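Local coordinates for protein ribose 5-phosphate isomerase (Giardia lamblia, PDB 3S5P) that probably interconverts ribose 5-phosphate and ribulose 5-phosphate in the pentose phosphate pathway, as a type B (RpiB) isomerase, at residues Q41-A45 against H46-V50; I92-A95 against A96-K100. One frame throughout, in Å; residues are numbered along the deposited sequence.

In the fold
Contact 1 and contact 2 lie on opposite sides of the chain's centre, 25 Å apart between their centres and about 17 Å at the nearest atoms. Both are places where a helix ends in this fold built round a parallel sheet. In contact 1 helix 33-45 turns into strand 49-54 at an edge of the sheet, completing the beta-alpha-beta unit that begins with strand 23-28. In contact 2 helix 90-97 runs out toward strand 104-106 at the other edge. Contact 2 carries the ligands: one sulfate at the start of its helix, probably in the anion hole of the active site, another at K98, beside the second subunit. Contact 1 has no ligand, and no other protein chain of the assembly touches it.

Contact 1 of 2, residues Q41-A45 against H46-V50; sequences QRASA and HGYEV
H46 folds its imidazole back over the end of helix 33-45, and ND1 reaches the carbonyl oxygen R42 O at 2.9 Å in a weak, bent hydrogen bond. A chi1 of -67° puts CG anti to its own carbonyl carbon, which turns the ring back toward the helix. The R42 side chain heads elsewhere, to a salt bridge with E135. A43 O is gripped by two backbone donors from opposite faces of its carbonyl plane: Y48 N at 3.0 Å and, less directly, H46 N at 3.3 Å. The Y48 ring meets the same oxygen: CD2 lies 3.3 Å from A43 O, which sits at the ring edge, in its plane. G47 N bonds to S44 O at 3.1 Å, arriving above that carbonyl's plane. This bond and Y48 N to A43 O make the Schellman motif that ends the helix, with G47, of positive phi, at C-prime. Beyond the turn, V50 CG2 points back at the helix, 3.9 Å from A43 CB and 3.8 Å from S44 OG; A43 and V50 also pack on F26 of strand 23-28. Helix-end carbonyls are thus answered by the turn's own N-H groups and one imidazole, while small apolar contacts seat the helix end against the sheet.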
# COMPACT_ATOMS: atom_id res chain seq x y z
N GLN A 41 -9.46 -19.00 -10.76
CA GLN A 41 -9.15 -20.38 -11.15
C GLN A 41 -8.03 -20.96 -10.28
O GLN A 41 -8.18 -22.04 -9.72
CB GLN A 41 -8.78 -20.48 -12.64
N ARG A 42 -6.93 -20.22 -10.16
CA ARG A 42 -5.77 -20.63 -9.37
C ARG A 42 -6.12 -20.90 -7.89
O ARG A 42 -5.67 -21.88 -7.32
CB ARG A 42 -4.63 -19.60 -9.45
CG ARG A 42 -3.92 -19.53 -10.80
CD ARG A 42 -3.11 -20.80 -11.08
NE ARG A 42 -2.51 -20.79 -12.42
CZ ARG A 42 -1.31 -20.29 -12.73
NH1 ARG A 42 -0.56 -19.73 -11.79
NH2 ARG A 42 -0.86 -20.34 -13.98
N ALA A 43 -6.91 -20.01 -7.29
CA ALA A 43 -7.34 -20.23 -5.91
C ALA A 43 -8.28 -21.44 -5.76
O ALA A 43 -8.18 -22.17 -4.78
CB ALA A 43 -7.96 -18.96 -5.33
N SER A 44 -9.18 -21.65 -6.74
CA SER A 44 -10.06 -22.84 -6.74
C SER A 44 -9.27 -24.12 -6.70
O SER A 44 -9.60 -25.05 -5.95
CB SER A 44 -10.96 -22.90 -7.98
OG SER A 44 -11.97 -21.92 -7.98
N ALA A 45 -8.23 -24.18 -7.54
CA ALA A 45 -7.47 -25.41 -7.75
C ALA A 45 -6.54 -25.71 -6.57
O ALA A 45 -6.04 -26.84 -6.43
CB ALA A 45 -6.70 -25.36 -9.08
N HIS A 46 -6.31 -24.71 -5.72
CA HIS A 46 -5.53 -24.90 -4.50
C HIS A 46 -6.44 -25.00 -3.29
O HIS A 46 -5.99 -24.83 -2.15
CB HIS A 46 -4.44 -23.83 -4.35
CG HIS A 46 -3.38 -23.93 -5.41
ND1 HIS A 46 -3.18 -22.97 -6.38
CD2 HIS A 46 -2.49 -24.92 -5.67
CE1 HIS A 46 -2.20 -23.34 -7.17
NE2 HIS A 46 -1.76 -24.53 -6.77
N GLY A 47 -7.71 -25.30 -3.55
CA GLY A 47 -8.64 -25.71 -2.50
C GLY A 47 -9.42 -24.61 -1.82
O GLY A 47 -10.18 -24.90 -0.91
N TYR A 48 -9.25 -23.35 -2.24
CA TYR A 48 -9.94 -22.21 -1.59
C TYR A 48 -11.41 -22.10 -2.03
O TYR A 48 -11.77 -22.50 -3.14
CB TYR A 48 -9.19 -20.88 -1.79
CG TYR A 48 -7.80 -20.89 -1.18
CD1 TYR A 48 -7.60 -20.63 0.18
CD2 TYR A 48 -6.68 -21.21 -1.97
CE1 TYR A 48 -6.33 -20.68 0.73
CE2 TYR A 48 -5.40 -21.25 -1.42
CZ TYR A 48 -5.24 -20.99 -0.08
OH TYR A 48 -3.98 -21.04 0.45
N GLU A 49 -12.25 -21.58 -1.15
CA GLU A 49 -13.64 -21.34 -1.49
C GLU A 49 -13.72 -19.94 -2.08
O GLU A 49 -13.58 -18.96 -1.36
CB GLU A 49 -14.55 -21.50 -0.26
N VAL A 50 -13.90 -19.87 -3.39
CA VAL A 50 -13.93 -18.62 -4.15
C VAL A 50 -15.33 -18.04 -4.24
O VAL A 50 -16.34 -18.75 -4.50
CB VAL A 50 -13.37 -18.82 -5.60
CG1 VAL A 50 -13.72 -17.65 -6.50
CG2 VAL A 50 -11.85 -19.03 -5.57

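Contact 2 of 2, residues I92-A95 against A96-K100; sequences ISIA and ANKMK. With SO4 (sulfate ion), chain D; SO4 (sulfate ion), chain C.
The backbone runs helically from I92 through A96 and then loosens: A96 N bonds to I92 O at 2.7 Å and N97 N to S93 O at 2.9 Å, but K98 N divides itself weakly between I94 O and A95 O. A96 lays its methyl against the preceding turn, CB 3.1 Å from I92 O, and it also packs on C71 of helix 65-75 and C104 of strand 104-106. N97 curls back over the helix: CG is anti to its carbonyl carbon (chi1 -78°), which sets ND2 2.9 Å from S93 O, while OD1 accepts from C104 N and so ties the helix end to strand 104-106. K98 bends at chi2, its CG passing 3.2 Å from I94 O, and carries NZ out to a sulfate, 2.8 Å from O2. NZ also bonds to I102 O and N97 O of the second subunit, so this amine, probably charged, links the sulfate to that subunit. At the other end I92 N gives a hydrogen bond of 3.1 Å to O3 of a second sulfate, also held by T88 N and G91 N. That ion, probably from the crystallisation liquor, marks an anion hole at a helix N-terminus; in relatives the matching loop probably steadies the enediolate intermediate.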
# COMPACT_ATOMS: atom_id res chain seq x y z
N ILE A 92 -7.48 2.05 -5.08
CA ILE A 92 -8.30 1.09 -4.37
C ILE A 92 -7.76 0.84 -2.96
O ILE A 92 -8.52 0.73 -2.00
CB ILE A 92 -8.42 -0.24 -5.15
CG1 ILE A 92 -9.17 -0.01 -6.46
CG2 ILE A 92 -9.28 -1.23 -4.41
CD1 ILE A 92 -10.51 0.83 -6.35
N SER A 93 -6.43 0.78 -2.82
CA SER A 93 -5.91 0.51 -1.51
C SER A 93 -6.18 1.71 -0.59
O SER A 93 -6.45 1.53 0.60
CB SER A 93 -4.43 0.12 -1.59
OG SER A 93 -3.72 1.24 -2.03
N ILE A 94 -6.10 2.92 -1.13
CA ILE A 94 -6.41 4.10 -0.36
C ILE A 94 -7.88 4.05 0.09
O ILE A 94 -8.17 4.22 1.25
CB ILE A 94 -6.19 5.37 -1.19
CG1 ILE A 94 -4.70 5.66 -1.38
CG2 ILE A 94 -6.87 6.56 -0.55
CD1 ILE A 94 -4.43 6.70 -2.51
N ALA A 95 -8.79 3.82 -0.86
CA ALA A 95 -10.22 3.84 -0.53
C ALA A 95 -10.57 2.68 0.41
O ALA A 95 -11.36 2.86 1.34
CB ALA A 95 -11.10 3.83 -1.82
N ALA A 96 -9.98 1.51 0.17
CA ALA A 96 -10.25 0.34 0.99
C ALA A 96 -9.77 0.56 2.41
O ALA A 96 -10.49 0.28 3.39
CB ALA A 96 -9.63 -0.90 0.40
N ASN A 97 -8.55 1.07 2.55
CA ASN A 97 -8.07 1.41 3.89
C ASN A 97 -8.86 2.49 4.63
O ASN A 97 -8.77 2.56 5.85
CB ASN A 97 -6.59 1.74 3.87
CG ASN A 97 -5.75 0.52 3.79
OD1 ASN A 97 -5.94 -0.41 4.57
ND2 ASN A 97 -4.83 0.49 2.83
N LYS A 98 -9.64 3.31 3.91
CA LYS A 98 -10.53 4.30 4.57
C LYS A 98 -11.75 3.64 5.23
O LYS A 98 -12.52 4.30 5.95
CB LYS A 98 -11.04 5.38 3.59
CG LYS A 98 -9.97 6.26 2.94
CD LYS A 98 -9.42 7.38 3.80
CE LYS A 98 -8.44 8.29 2.99
NZ LYS A 98 -7.50 9.04 3.93
N MET A 99 -11.97 2.36 4.97
CA MET A 99 -13.08 1.68 5.62
C MET A 99 -12.67 1.03 6.96
O MET A 99 -11.62 0.39 7.10
CB MET A 99 -13.67 0.64 4.69
CG MET A 99 -14.12 1.18 3.32
SD MET A 99 -14.54 -0.23 2.25
CE MET A 99 -16.07 -0.78 3.02
N LYS A 100 -13.53 1.20 7.96
CA LYS A 100 -13.27 0.62 9.26
C LYS A 100 -13.13 -0.90 9.14
O LYS A 100 -13.87 -1.55 8.39
CB LYS A 100 -14.37 1.04 10.23
CG LYS A 100 -14.27 2.52 10.60
CD LYS A 100 -15.01 2.83 11.91
CE LYS A 100 -14.17 3.75 12.81
NZ LYS A 100 -14.49 3.57 14.28
S SO4 D . -10.09 11.31 3.83
O1 SO4 D . -10.58 12.61 4.27
O2 SO4 D . -9.55 10.58 4.97
O3 SO4 D . -11.20 10.54 3.27
O4 SO4 D . -9.06 11.47 2.80
S SO4 C . -6.51 2.33 -8.93
O1 SO4 C . -5.87 3.66 -8.75
O2 SO4 C . -5.94 1.75 -10.16
O3 SO4 C . -6.41 1.29 -7.88
O4 SO4 C . -7.95 2.59 -9.05